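Local atomic coordinates of MHC class I antigen (PDB entry 7CPO), a protein that probably presents peptides bound in its groove to T cells at the cell surface, as class I histocompatibility molecules paired with beta2-microglobulin do. Residues Y115-A118 and Y124-L127; L132-A137 and R146-D151. All coordinates share one frame; numbering follows the deposited sequence.

Contact 1. Residues Y115-A118 and Y124-L127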
loop_
_atom_site.group_PDB
_atom_site.type_symbol
_atom_site.label_atom_id
_atom_site.label_comp_id
_atom_site.label_asym_id
_atom_site.label_seq_id
_atom_site.Cartn_x
_atom_site.Cartn_y
_atom_site.Cartn_z
ATOM N N TYR A 115 -6.028 15.907 4.037
ATOM C CA TYR A 115 -7.322 15.739 3.393
ATOM C C TYR A 115 -7.176 16.220 1.952
ATOM O O TYR A 115 -7.123 17.427 1.706
ATOM C CB TYR A 115 -8.370 16.524 4.180
ATOM C CG TYR A 115 -9.796 16.265 3.817
ATOM C CD1 TYR A 115 -10.644 15.597 4.689
ATOM C CD2 TYR A 115 -10.320 16.724 2.603
ATOM C CE1 TYR A 115 -11.987 15.380 4.355
ATOM C CE2 TYR A 115 -11.655 16.504 2.259
ATOM C CZ TYR A 115 -12.479 15.840 3.139
ATOM O OH TYR A 115 -13.794 15.627 2.804
ATOM N N GLN A 116 -7.065 15.284 1.002
ATOM C CA GLN A 116 -6.546 15.573 -0.330
ATOM C C GLN A 116 -7.300 14.789 -1.391
ATOM O O GLN A 116 -7.709 13.645 -1.168
ATOM C CB GLN A 116 -5.057 15.227 -0.439
ATOM C CG GLN A 116 -4.202 15.811 0.666
ATOM C CD GLN A 116 -2.762 15.349 0.587
ATOM O OE1 GLN A 116 -2.262 14.707 1.503
ATOM N NE2 GLN A 116 -2.089 15.671 -0.513
ATOM N N TYR A 117 -7.432 15.403 -2.567
ATOM C CA TYR A 117 -8.091 14.817 -3.724
ATOM C C TYR A 117 -7.183 14.911 -4.940
ATOM O O TYR A 117 -6.484 15.911 -5.119
ATOM C CB TYR A 117 -9.374 15.542 -4.056
ATOM C CG TYR A 117 -10.475 15.512 -3.016
ATOM C CD1 TYR A 117 -11.326 14.410 -2.892
ATOM C CD2 TYR A 117 -10.710 16.617 -2.207
ATOM C CE1 TYR A 117 -12.376 14.408 -1.973
ATOM C CE2 TYR A 117 -11.749 16.620 -1.283
ATOM C CZ TYR A 117 -12.582 15.517 -1.177
ATOM O OH TYR A 117 -13.598 15.530 -0.256
ATOM N N ALA A 118 -7.213 13.887 -5.792
ATOM C CA ALA A 118 -6.452 13.874 -7.038
ATOM C C ALA A 118 -7.346 13.499 -8.212
ATOM O O ALA A 118 -8.162 12.568 -8.116
ATOM C CB ALA A 118 -5.291 12.885 -6.989
ATOM N N TYR A 124 -5.521 17.612 -7.222
ATOM C CA TYR A 124 -6.612 18.473 -7.625
ATOM C C TYR A 124 -6.870 19.578 -6.606
ATOM O O TYR A 124 -6.730 20.762 -6.935
ATOM C CB TYR A 124 -7.871 17.652 -7.885
ATOM C CG TYR A 124 -9.036 18.523 -8.277
ATOM C CD1 TYR A 124 -9.116 19.073 -9.547
ATOM C CD2 TYR A 124 -10.041 18.821 -7.368
ATOM C CE1 TYR A 124 -10.173 19.894 -9.907
ATOM C CE2 TYR A 124 -11.114 19.633 -7.724
ATOM C CZ TYR A 124 -11.171 20.170 -8.989
ATOM O OH TYR A 124 -12.219 20.985 -9.342
ATOM N N ILE A 125 -7.250 19.225 -5.377
ATOM C CA ILE A 125 -7.498 20.193 -4.310
ATOM C C ILE A 125 -7.211 19.507 -2.979
ATOM O O ILE A 125 -7.385 18.291 -2.835
ATOM C CB ILE A 125 -8.942 20.767 -4.376
ATOM C CG1 ILE A 125 -9.001 22.164 -3.754
ATOM C CG2 ILE A 125 -9.985 19.818 -3.737
ATOM C CD1 ILE A 125 -10.284 22.917 -4.058
ATOM N N SER A 126 -6.731 20.283 -2.008
ATOM C CA SER A 126 -6.501 19.752 -0.668
ATOM C C SER A 126 -6.841 20.817 0.361
ATOM O O SER A 126 -6.765 22.014 0.089
ATOM C CB SER A 126 -5.056 19.261 -0.468
ATOM O OG SER A 126 -4.108 20.286 -0.690
ATOM N N LEU A 127 -7.232 20.374 1.543
ATOM C CA LEU A 127 -7.597 21.294 2.604
ATOM C C LEU A 127 -6.345 21.660 3.376
ATOM O O LEU A 127 -5.566 20.781 3.746
ATOM C CB LEU A 127 -8.639 20.677 3.541
ATOM C CG LEU A 127 -8.873 21.418 4.860
ATOM C CD1 LEU A 127 -9.502 22.797 4.609
ATOM C CD2 LEU A 127 -9.758 20.590 5.784
HETATM O O HOH W 1 -4.672 18.396 3.593
#

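Contact 2. Residues L132-A137 and R146-D151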
loop_
_atom_site.group_PDB
_atom_site.type_symbol
_atom_site.label_atom_id
_atom_site.label_comp_id
_atom_site.label_asym_id
_atom_site.label_seq_id
_atom_site.Cartn_x
_atom_site.Cartn_y
_atom_site.Cartn_z
ATOM N N LEU A 132 -7.628 27.109 7.147
ATOM C CA LEU A 132 -9.000 26.791 6.758
ATOM C C LEU A 132 -9.329 27.313 5.360
ATOM O O LEU A 132 -10.384 27.906 5.124
ATOM C CB LEU A 132 -9.997 27.316 7.782
ATOM C CG LEU A 132 -10.198 26.414 8.998
ATOM C CD1 LEU A 132 -11.283 26.971 9.880
ATOM C CD2 LEU A 132 -10.511 24.980 8.592
ATOM N N THR A 133 -8.412 27.083 4.420
ATOM C CA THR A 133 -8.629 27.387 3.010
ATOM C C THR A 133 -8.217 26.179 2.182
ATOM O O THR A 133 -7.572 25.250 2.680
ATOM C CB THR A 133 -7.834 28.621 2.552
ATOM O OG1 THR A 133 -6.436 28.381 2.727
ATOM C CG2 THR A 133 -8.235 29.863 3.348
ATOM N N TRP A 134 -8.557 26.203 0.896
ATOM C CA TRP A 134 -8.266 25.088 0.004
ATOM C C TRP A 134 -7.182 25.468 -1.001
ATOM O O TRP A 134 -7.171 26.588 -1.519
ATOM C CB TRP A 134 -9.540 24.632 -0.725
ATOM C CG TRP A 134 -10.609 24.060 0.219
ATOM C CD1 TRP A 134 -11.528 24.767 0.941
ATOM C CD2 TRP A 134 -10.835 22.675 0.532
ATOM N NE1 TRP A 134 -12.318 23.913 1.681
ATOM C CE2 TRP A 134 -11.917 22.621 1.444
ATOM C CE3 TRP A 134 -10.228 21.471 0.124
ATOM C CZ2 TRP A 134 -12.409 21.410 1.961
ATOM C CZ3 TRP A 134 -10.718 20.272 0.635
ATOM C CH2 TRP A 134 -11.797 20.255 1.547
ATOM N N MET A 135 -6.269 24.531 -1.268
ATOM C CA MET A 135 -5.238 24.687 -2.289
ATOM C C MET A 135 -5.672 23.987 -3.575
ATOM O O MET A 135 -5.657 22.755 -3.655
ATOM C CB MET A 135 -3.902 24.112 -1.824
ATOM C CG MET A 135 -3.489 24.526 -0.452
ATOM S SD MET A 135 -2.091 23.535 0.082
ATOM C CE MET A 135 -1.170 23.377 -1.468
ATOM N N ALA A 136 -6.004 24.778 -4.588
ATOM C CA ALA A 136 -6.298 24.270 -5.919
ATOM C C ALA A 136 -5.008 24.076 -6.696
ATOM O O ALA A 136 -4.106 24.914 -6.644
ATOM C CB ALA A 136 -7.206 25.244 -6.673
ATOM N N ALA A 137 -4.923 22.975 -7.433
ATOM C CA ALA A 137 -3.687 22.684 -8.146
ATOM C C ALA A 137 -3.609 23.383 -9.499
ATOM O O ALA A 137 -2.506 23.553 -10.024
ATOM C CB ALA A 137 -3.515 21.167 -8.321
ATOM N N ARG A 146 -13.690 27.684 -4.722
ATOM C CA ARG A 146 -14.607 28.761 -4.480
ATOM C C ARG A 146 -15.752 28.502 -3.550
ATOM O O ARG A 146 -16.026 29.244 -2.601
ATOM C CB ARG A 146 -15.139 29.067 -5.827
ATOM C CG ARG A 146 -14.638 30.290 -6.150
ATOM C CD ARG A 146 -13.264 30.592 -5.612
ATOM N NE ARG A 146 -13.231 31.827 -6.261
ATOM C CZ ARG A 146 -12.636 32.028 -7.413
ATOM N NH1 ARG A 146 -12.809 33.220 -8.005
ATOM N NH2 ARG A 146 -11.864 31.093 -7.920
ATOM N N LYS A 147 -16.509 27.518 -3.978
ATOM C CA LYS A 147 -17.582 27.000 -3.182
ATOM C C LYS A 147 -17.044 26.595 -1.823
ATOM O O LYS A 147 -17.576 27.013 -0.788
ATOM C CB LYS A 147 -18.191 25.867 -3.991
ATOM C CG LYS A 147 -18.216 26.277 -5.484
ATOM C CD LYS A 147 -19.223 25.492 -6.252
ATOM C CE LYS A 147 -18.635 24.181 -6.726
ATOM N NZ LYS A 147 -19.697 23.376 -7.418
ATOM N N TRP A 148 -15.883 25.941 -1.813
ATOM C CA TRP A 148 -15.413 25.329 -0.580
ATOM C C TRP A 148 -14.749 26.340 0.349
ATOM O O TRP A 148 -14.950 26.270 1.566
ATOM C CB TRP A 148 -14.483 24.167 -0.902
ATOM C CG TRP A 148 -15.197 23.026 -1.522
ATOM C CD1 TRP A 148 -16.505 22.995 -1.938
ATOM C CD2 TRP A 148 -14.661 21.724 -1.779
ATOM N NE1 TRP A 148 -16.807 21.755 -2.454
ATOM C CE2 TRP A 148 -15.694 20.956 -2.367
ATOM C CE3 TRP A 148 -13.408 21.131 -1.577
ATOM C CZ2 TRP A 148 -15.511 19.626 -2.744
ATOM C CZ3 TRP A 148 -13.227 19.801 -1.954
ATOM C CH2 TRP A 148 -14.271 19.068 -2.534
ATOM N N ASP A 149 -13.978 27.293 -0.189
ATOM C CA ASP A 149 -13.437 28.351 0.664
ATOM C C ASP A 149 -14.544 29.070 1.411
ATOM O O ASP A 149 -14.375 29.436 2.578
ATOM C CB ASP A 149 -12.649 29.374 -0.152
ATOM C CG ASP A 149 -11.173 29.013 -0.306
ATOM O OD1 ASP A 149 -10.739 27.969 0.255
ATOM O OD2 ASP A 149 -10.452 29.763 -1.025
ATOM N N ALA A 150 -15.695 29.250 0.775
ATOM C CA ALA A 150 -16.783 30.001 1.386
ATOM C C ALA A 150 -17.650 29.188 2.339
ATOM O O ALA A 150 -18.515 29.778 2.995
ATOM C CB ALA A 150 -17.665 30.606 0.295
ATOM N N ASP A 151 -17.459 27.870 2.434
ATOM C CA ASP A 151 -18.296 27.029 3.300
ATOM C C ASP A 151 -17.632 26.874 4.670
ATOM O O ASP A 151 -17.158 25.799 5.048
ATOM C CB ASP A 151 -18.547 25.676 2.643
ATOM C CG ASP A 151 -19.707 24.935 3.261
ATOM O OD1 ASP A 151 -20.139 25.327 4.384
ATOM O OD2 ASP A 151 -20.191 23.962 2.631
#

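Contact 1. Residues Y115-A118 and Y124-L127
Tyr-117 and Ile-125 face each other as an antiparallel hydrogen-bonded pair, their side chains lying alongside and pointing the same way. The touching is done by one branch of the isoleucine: CG2 of Ile-125 comes within 3.6 Å of CD2 of Tyr-117, meeting the ring obliquely. CG1 stands anti to the backbone N (chi1 -153°) and leads away toward helix 141-149, which leaves CG2 as the branch that meets the tyrosine. Tyr-115 leans its ring to the same side, and its hydroxyl donates to OH of Tyr-117 at 3.1 Å, tying the ends of the two phenols together along one strand. Both rings also meet Trp-99 of the next strand and pack on apolar side chains of the bound peptide. This face of the hairpin 111-119/122-128 is therefore floor of the class I antigen-binding groove, whose walls are the helices 62-87 and 152-176. On the other face Gln-116 and Ser-126 form a non-hydrogen-bonded pair. There CG of Gln-116 rests 3.7 Å from CB of Ser-126, and Trp-60 of the beta2-microglobulin chain packs against Gln-116. The ladder itself is irregular at one end. O of Tyr-117 accepts from N of Tyr-124 at 2.9 Å and, weakly, from N of Ile-125 at 3.4 Å, a classic beta bulge in which two residues oppose one. With CG anti to its backbone N (chi1 179°), Tyr-124 carries its ring away from Tyr-117, and its hydroxyl bonds to Thr-144. At the other end N of Leu-127 gives a nearly straight bond to O of Tyr-115, 3.0 Å long. A water continues the ladder there, accepting from N of Tyr-115 and donating to O of Leu-127 at 2.6 Å.

Contact 2. Residues L132-A137 and R146-D151
Trp-134 and Trp-148 pack indole against indole where the last strand of the groove floor, 133-136, meets the short helix 141-149 of the class I peptide-binding platform. The aromatic contact is edge-to-face: the CE3 edge of Trp-148 is directed at a face of Trp-134, with the six-membered centroids 4.6 Å apart and the planes at 61°. A CH-pi contact continues it over the same indole, CB of Trp-148 standing 3.6 Å from the centroid of the five-membered ring of Trp-134. Both tryptophans direct CB toward the other segment, and their shared chi1 (-64° and -69°) sets CG beside the backbone N. The indole nitrogens bond outside the pair: NE1 of Trp-134 to OD1 of Asn-155, and NE1 of Trp-148 to the backbone of the bound peptide, so the pair reaches the groove itself. Polar contact across the segments rests on Asp-149. Its OD2 is in a salt bridge with NZ of Lys-145, while OD1 takes the backbone N-H of Trp-134 at 2.9 Å, nearly along its own C-O axis, and lies at the edge of that indole, 3.4 Å from CD1.

Contact 1 is the more deeply buried, a strand-to-strand hairpin within the sheet; contact 2 lies farther from the chain's centre and is only partly buried, joining an edge strand of the sheet, 133-136, to helix 141-149. Their chemistry follows: backbone bonds carry most of the first, whereas a tryptophan pair and one carboxylate carry the second. They are neighbours, with centres 10 Å apart, and strands 122-128 and 133-136 run side by side in the same sheet. Probable hydrogen bonds join O of Ser-126 to N of Met-135 and O of Tyr-124 to N of Ala-137. Ile-125 of contact 1 also packs on both tryptophans of contact 2, and both contacts touch the bound peptide.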